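Local coordinates for protein Dr hemagglutinin structural subunit (Escherichia coli, PDB 2JKN) that forms the adhesive subunit of Dr fimbriae, binding the Dr blood group antigen so that uropathogenic bacteria adhere to the upper urinary tract, at residues A[49-54]-A[122-127]; A[91-96]-A[138-143]. One frame throughout, in Å; residues are numbered along the deposited sequence.

Contact 1: A[49-54]-A[122-127]; sequences APIGPV and IGIYVD. With CL8 (chloramphenicol succinate), chain I.
Tyr125 and Pro50 sit opposite each other in a non-hydrogen-bonded pair, and with Pro53 they form part of the pocket for chloramphenicol succinate. Followed outward, the tyrosine first sets CB near Ala49 O. Its CG lies beside the backbone N (chi1 -55°), which slants the ring back over Gly123, where no side chain stands in its way. In passing, Tyr125 CD1 comes obliquely to 3.9 Å from Pro50 CA, while CE1 and CZ meet the dichloroacetyl end of the ligand. The chlorine CL1 sits over one ring face, 3.6 Å above the plane and displaced toward the rim; Arg96 makes a cation-pi contact on the opposite face, which puts the ring between guanidinium and ligand. At the tip, OH reaches the carbon that bears both chlorines, with Tyr125 OH to CL8 C1 at 3.6 Å.

The backbones form an antiparallel ladder, their axes at 165°. Val126 N donates to Ala49 O, Val54 N to Ile122 O, and Ile122 N back to Val54 O; the last is almost straight at its hydrogen (178°). Between them the register slips by one residue, because Ile51 and Gly52 both face Ile124. This is a classic beta bulge: Ile51 N gives its hydrogen to Ile124 O at 2.8 Å, and Ile124 N gives its own to Gly52 O at 3.0 Å. Both acceptors also lie close to the ligand, Gly52 O being 3.2 Å from CL8 CL1, so the bulge itself lines the pocket.

Pro50 CB and CG lie against the succinate arm, and Pro53 CG approaches the nitrophenyl ring. On the face of Val54 and Ile124, Val54 CG2 is 3.9 Å from Ile124 CG1. Ile51 crosses Val126 at about a right angle, Ile51 CD1 lying 3.9 Å from Val126 CG2.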
# COMPACT_ATOMS: atom_id res chain seq x y z
N ALA A 49 -3.10 23.47 13.70
CA ALA A 49 -4.08 22.83 12.83
C ALA A 49 -3.97 21.29 12.97
O ALA A 49 -2.87 20.74 12.87
CB ALA A 49 -3.86 23.25 11.39
N PRO A 50 -5.08 20.61 13.22
CA PRO A 50 -5.06 19.13 13.31
C PRO A 50 -4.76 18.48 11.96
O PRO A 50 -5.29 18.88 10.92
CB PRO A 50 -6.48 18.78 13.75
CG PRO A 50 -7.33 19.95 13.23
CD PRO A 50 -6.44 21.16 13.43
N ILE A 51 -3.86 17.50 11.97
CA ILE A 51 -3.52 16.75 10.77
C ILE A 51 -4.29 15.43 10.80
O ILE A 51 -4.87 15.01 9.80
CB ILE A 51 -1.98 16.56 10.64
CG1 ILE A 51 -1.31 17.90 10.30
CG2 ILE A 51 -1.66 15.52 9.53
CD1 ILE A 51 0.20 17.82 10.23
N GLY A 52 -4.34 14.80 11.96
CA GLY A 52 -5.14 13.59 12.13
C GLY A 52 -4.85 12.89 13.44
O GLY A 52 -3.85 13.16 14.10
N PRO A 53 -5.73 11.96 13.81
CA PRO A 53 -5.55 11.21 15.04
C PRO A 53 -4.77 9.91 14.77
O PRO A 53 -4.77 9.38 13.64
CB PRO A 53 -6.99 10.89 15.45
CG PRO A 53 -7.69 10.70 14.14
CD PRO A 53 -7.06 11.73 13.21
N VAL A 54 -4.14 9.40 15.81
CA VAL A 54 -3.42 8.13 15.76
C VAL A 54 -3.93 7.29 16.93
O VAL A 54 -3.76 7.66 18.08
CB VAL A 54 -1.89 8.35 15.89
CG1 VAL A 54 -1.13 7.00 15.97
CG2 VAL A 54 -1.38 9.21 14.76
N ILE A 122 -3.65 9.74 19.98
CA ILE A 122 -2.54 10.69 19.92
C ILE A 122 -2.88 11.64 18.77
O ILE A 122 -3.06 11.22 17.64
CB ILE A 122 -1.19 9.97 19.65
CG1 ILE A 122 -0.80 9.06 20.83
CG2 ILE A 122 -0.07 11.02 19.36
CD1 ILE A 122 -0.18 9.79 22.00
N GLY A 123 -2.96 12.93 19.04
CA GLY A 123 -3.22 13.87 17.96
C GLY A 123 -1.92 14.40 17.32
O GLY A 123 -0.91 14.60 17.99
N ILE A 124 -1.96 14.60 16.01
CA ILE A 124 -0.82 15.19 15.29
C ILE A 124 -1.28 16.59 14.85
O ILE A 124 -2.32 16.72 14.21
CB ILE A 124 -0.41 14.35 14.07
CG1 ILE A 124 -0.19 12.88 14.47
CG2 ILE A 124 0.85 14.96 13.43
CD1 ILE A 124 0.93 12.67 15.51
N TYR A 125 -0.53 17.62 15.27
CA TYR A 125 -0.91 19.02 15.01
C TYR A 125 0.24 19.82 14.35
O TYR A 125 1.41 19.66 14.70
CB TYR A 125 -1.30 19.71 16.32
CG TYR A 125 -2.41 19.00 17.11
CD1 TYR A 125 -3.73 19.34 16.94
CD2 TYR A 125 -2.09 17.99 18.03
CE1 TYR A 125 -4.74 18.68 17.65
CE2 TYR A 125 -3.08 17.32 18.74
CZ TYR A 125 -4.40 17.65 18.53
OH TYR A 125 -5.39 17.01 19.25
N VAL A 126 -0.10 20.73 13.46
CA VAL A 126 0.90 21.59 12.85
C VAL A 126 1.58 22.42 13.97
O VAL A 126 0.91 22.98 14.83
CB VAL A 126 0.27 22.51 11.76
CG1 VAL A 126 1.28 23.55 11.26
CG2 VAL A 126 -0.25 21.66 10.59
N ASP A 127 2.92 22.44 13.98
CA ASP A 127 3.67 23.18 15.00
C ASP A 127 4.25 24.45 14.39
O ASP A 127 5.31 24.42 13.74
CB ASP A 127 4.81 22.31 15.54
CG ASP A 127 5.68 23.03 16.60
OD1 ASP A 127 5.20 23.99 17.24
OD2 ASP A 127 6.84 22.61 16.78
C1 CL8 I . -6.80 15.55 16.31
CL1 CL8 I . -5.25 15.76 15.42
CL2 CL8 I . -6.85 14.04 17.25
C2 CL8 I . -7.91 15.54 15.21
O2 CL8 I . -7.69 15.02 14.11
N2 CL8 I . -8.97 16.12 15.57
C3 CL8 I . -10.27 16.39 14.90
C4 CL8 I . -10.28 17.79 14.26
C5 CL8 I . -11.43 15.67 15.50
O5 CL8 I . -11.77 16.62 16.53
C6 CL8 I . -11.38 14.30 15.86
C7 CL8 I . -11.19 13.31 14.91
C8 CL8 I . -11.08 11.96 15.32
C9 CL8 I . -11.13 11.72 16.70
N9 CL8 I . -11.02 10.30 17.17
O9A CL8 I . -11.08 10.14 18.39
O9B CL8 I . -10.90 9.43 16.36
C10 CL8 I . -11.26 12.70 17.64
C11 CL8 I . -11.39 14.02 17.22
O4 CL8 I . -9.80 17.88 12.90
O15 CL8 I . -8.52 14.10 11.40
C15 CL8 I . -8.14 14.65 10.39
O16 CL8 I . -8.08 13.96 9.24
C14 CL8 I . -7.75 16.10 10.42
C13 CL8 I . -7.89 16.65 11.85
C12 CL8 I . -9.33 16.70 12.25
O12 CL8 I . -10.06 15.76 12.05

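Contact 2: A[91-96]-A[138-143]; sequences LYVNIR and YTLTLT
The hydrophobic core of the adhesin's immunoglobulin-like beta-sandwich is the setting in which Leu91, Val93 and Ile95 face Tyr138, Leu140 and Leu142. The strand axes come no closer than 9.3 Å and their N-to-C directions differ by 40°, a separation spanned here by side chains alone. Every second residue of each strand points at the other, and the nearest CA atoms spread from 7.7 Å for Leu91 and Tyr138 to 10.7 Å for Ile95 and Leu142.

At the narrow end, Leu91 CB approaches Tyr138 CD1 obliquely at 4.3 Å. The phenolic end has its own polar partner, OH being hydrogen-bonded to the carbonyl of Pro134. In the middle, one methyl, CD2 of Leu140, serves two neighbours: it is 4.2 Å from Val93 CG2 and equally far from Ile95 CD1. Strands 90-97 and 136-147 thus meet across the core of the sandwich as non-adjacent strands, with Leu82 and Ile124 filling in beside Val93 and Leu140.

Toward the wide end, Ile95 bridges the larger gap by an extended branch: its outer torsion is near 180° (chi2 176°), and CD1 at the tip touches Leu142 CD2 at 4.4 Å as well as Leu140. In Leu142 it is CD1 that is extended (chi2 169°); the other methyl, CD2, meets Ile95 CD1, while Phe80 of strand 79-84 touches Ile95.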
# COMPACT_ATOMS: atom_id res chain seq x y z
N LEU A 91 7.46 19.18 7.60
CA LEU A 91 6.28 19.84 8.14
C LEU A 91 6.32 19.53 9.63
O LEU A 91 6.05 18.40 10.04
CB LEU A 91 4.99 19.28 7.52
CG LEU A 91 3.70 19.84 8.14
CD1 LEU A 91 3.63 21.36 7.97
CD2 LEU A 91 2.47 19.16 7.48
N TYR A 92 6.77 20.51 10.41
CA TYR A 92 6.93 20.32 11.85
C TYR A 92 5.60 20.13 12.54
O TYR A 92 4.66 20.86 12.27
CB TYR A 92 7.67 21.50 12.46
CG TYR A 92 9.11 21.55 12.02
CD1 TYR A 92 9.52 22.42 11.01
CD2 TYR A 92 10.05 20.70 12.58
CE1 TYR A 92 10.85 22.46 10.60
CE2 TYR A 92 11.38 20.73 12.17
CZ TYR A 92 11.76 21.60 11.17
OH TYR A 92 13.09 21.62 10.78
N VAL A 93 5.54 19.15 13.43
CA VAL A 93 4.31 18.87 14.15
C VAL A 93 4.54 18.71 15.63
O VAL A 93 5.66 18.44 16.07
CB VAL A 93 3.60 17.60 13.60
CG1 VAL A 93 3.23 17.78 12.13
CG2 VAL A 93 4.52 16.33 13.79
N ASN A 94 3.44 18.84 16.38
CA ASN A 94 3.42 18.50 17.80
C ASN A 94 2.57 17.23 17.90
O ASN A 94 1.62 17.04 17.14
CB ASN A 94 2.77 19.61 18.62
CG ASN A 94 3.73 20.71 18.96
OD1 ASN A 94 4.86 20.45 19.38
ND2 ASN A 94 3.32 21.94 18.73
N ILE A 95 2.97 16.34 18.81
CA ILE A 95 2.29 15.08 19.05
C ILE A 95 1.80 15.14 20.49
O ILE A 95 2.56 15.49 21.37
CB ILE A 95 3.26 13.90 18.84
CG1 ILE A 95 3.79 13.90 17.39
CG2 ILE A 95 2.60 12.59 19.21
CD1 ILE A 95 4.83 12.83 17.11
N ARG A 96 0.51 14.93 20.69
CA ARG A 96 -0.10 15.12 22.02
C ARG A 96 -1.30 14.18 22.20
O ARG A 96 -2.18 14.13 21.35
CB ARG A 96 -0.60 16.59 22.13
CG ARG A 96 -1.31 16.91 23.45
CD ARG A 96 -1.57 18.41 23.62
NE ARG A 96 -2.66 18.88 22.76
CZ ARG A 96 -2.48 19.64 21.68
NH1 ARG A 96 -1.25 20.00 21.31
NH2 ARG A 96 -3.53 20.03 20.96
N TYR A 138 3.18 14.15 2.30
CA TYR A 138 3.96 14.16 3.53
C TYR A 138 3.56 12.99 4.43
O TYR A 138 2.39 12.60 4.49
CB TYR A 138 3.73 15.49 4.25
CG TYR A 138 4.38 16.65 3.53
CD1 TYR A 138 5.67 17.07 3.88
CD2 TYR A 138 3.74 17.28 2.44
CE1 TYR A 138 6.28 18.13 3.22
CE2 TYR A 138 4.36 18.35 1.76
CZ TYR A 138 5.64 18.75 2.16
OH TYR A 138 6.27 19.79 1.52
N THR A 139 4.54 12.41 5.10
CA THR A 139 4.29 11.22 5.92
C THR A 139 4.98 11.30 7.29
O THR A 139 6.13 11.71 7.38
CB THR A 139 4.77 9.91 5.17
OG1 THR A 139 4.22 9.88 3.85
CG2 THR A 139 4.33 8.65 5.92
N LEU A 140 4.30 10.76 8.30
CA LEU A 140 4.88 10.58 9.63
C LEU A 140 4.60 9.13 10.03
O LEU A 140 3.46 8.68 10.02
CB LEU A 140 4.28 11.55 10.66
CG LEU A 140 4.60 11.24 12.14
CD1 LEU A 140 6.14 11.36 12.40
CD2 LEU A 140 3.81 12.21 13.07
N THR A 141 5.66 8.38 10.32
CA THR A 141 5.52 6.96 10.69
C THR A 141 5.86 6.73 12.14
O THR A 141 6.89 7.16 12.61
CB THR A 141 6.37 6.09 9.76
OG1 THR A 141 6.00 6.36 8.39
CG2 THR A 141 6.17 4.61 10.08
N LEU A 142 4.93 6.12 12.87
CA LEU A 142 5.11 5.89 14.30
C LEU A 142 4.97 4.40 14.62
O LEU A 142 3.95 3.78 14.27
CB LEU A 142 4.05 6.67 15.08
CG LEU A 142 4.21 8.20 15.09
CD1 LEU A 142 2.96 8.88 15.66
CD2 LEU A 142 5.46 8.60 15.90
N THR A 143 5.97 3.83 15.30
CA THR A 143 5.97 2.40 15.66
C THR A 143 5.76 2.23 17.17
O THR A 143 6.40 2.91 17.97
CB THR A 143 7.31 1.73 15.22
OG1 THR A 143 7.48 1.89 13.81
CG2 THR A 143 7.33 0.25 15.59

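How the contacts relate
Contacts 1 and 2 have centres 8 Å apart and are joined through strands 119-126 and 90-97, antiparallel neighbours in one sheet. Gly123 N lies 2.7 Å from Arg96 O and Tyr125 O 2.8 Å from Asn94 N, probable hydrogen bonds that join segment 122-127 of contact 1 to segment 91-96 of contact 2. Along the chain the segments alternate, 49-54, 91-96, 122-127 and 138-143. The centre of contact 2 is about 2 Å from the centre of the chain, that of contact 1 about 7 Å. The chloramphenicol succinate site is thus built on a strand pair whose next neighbour, strand 90-97, packs into the core; segment 49-54 lies in the predicted receptor-binding region.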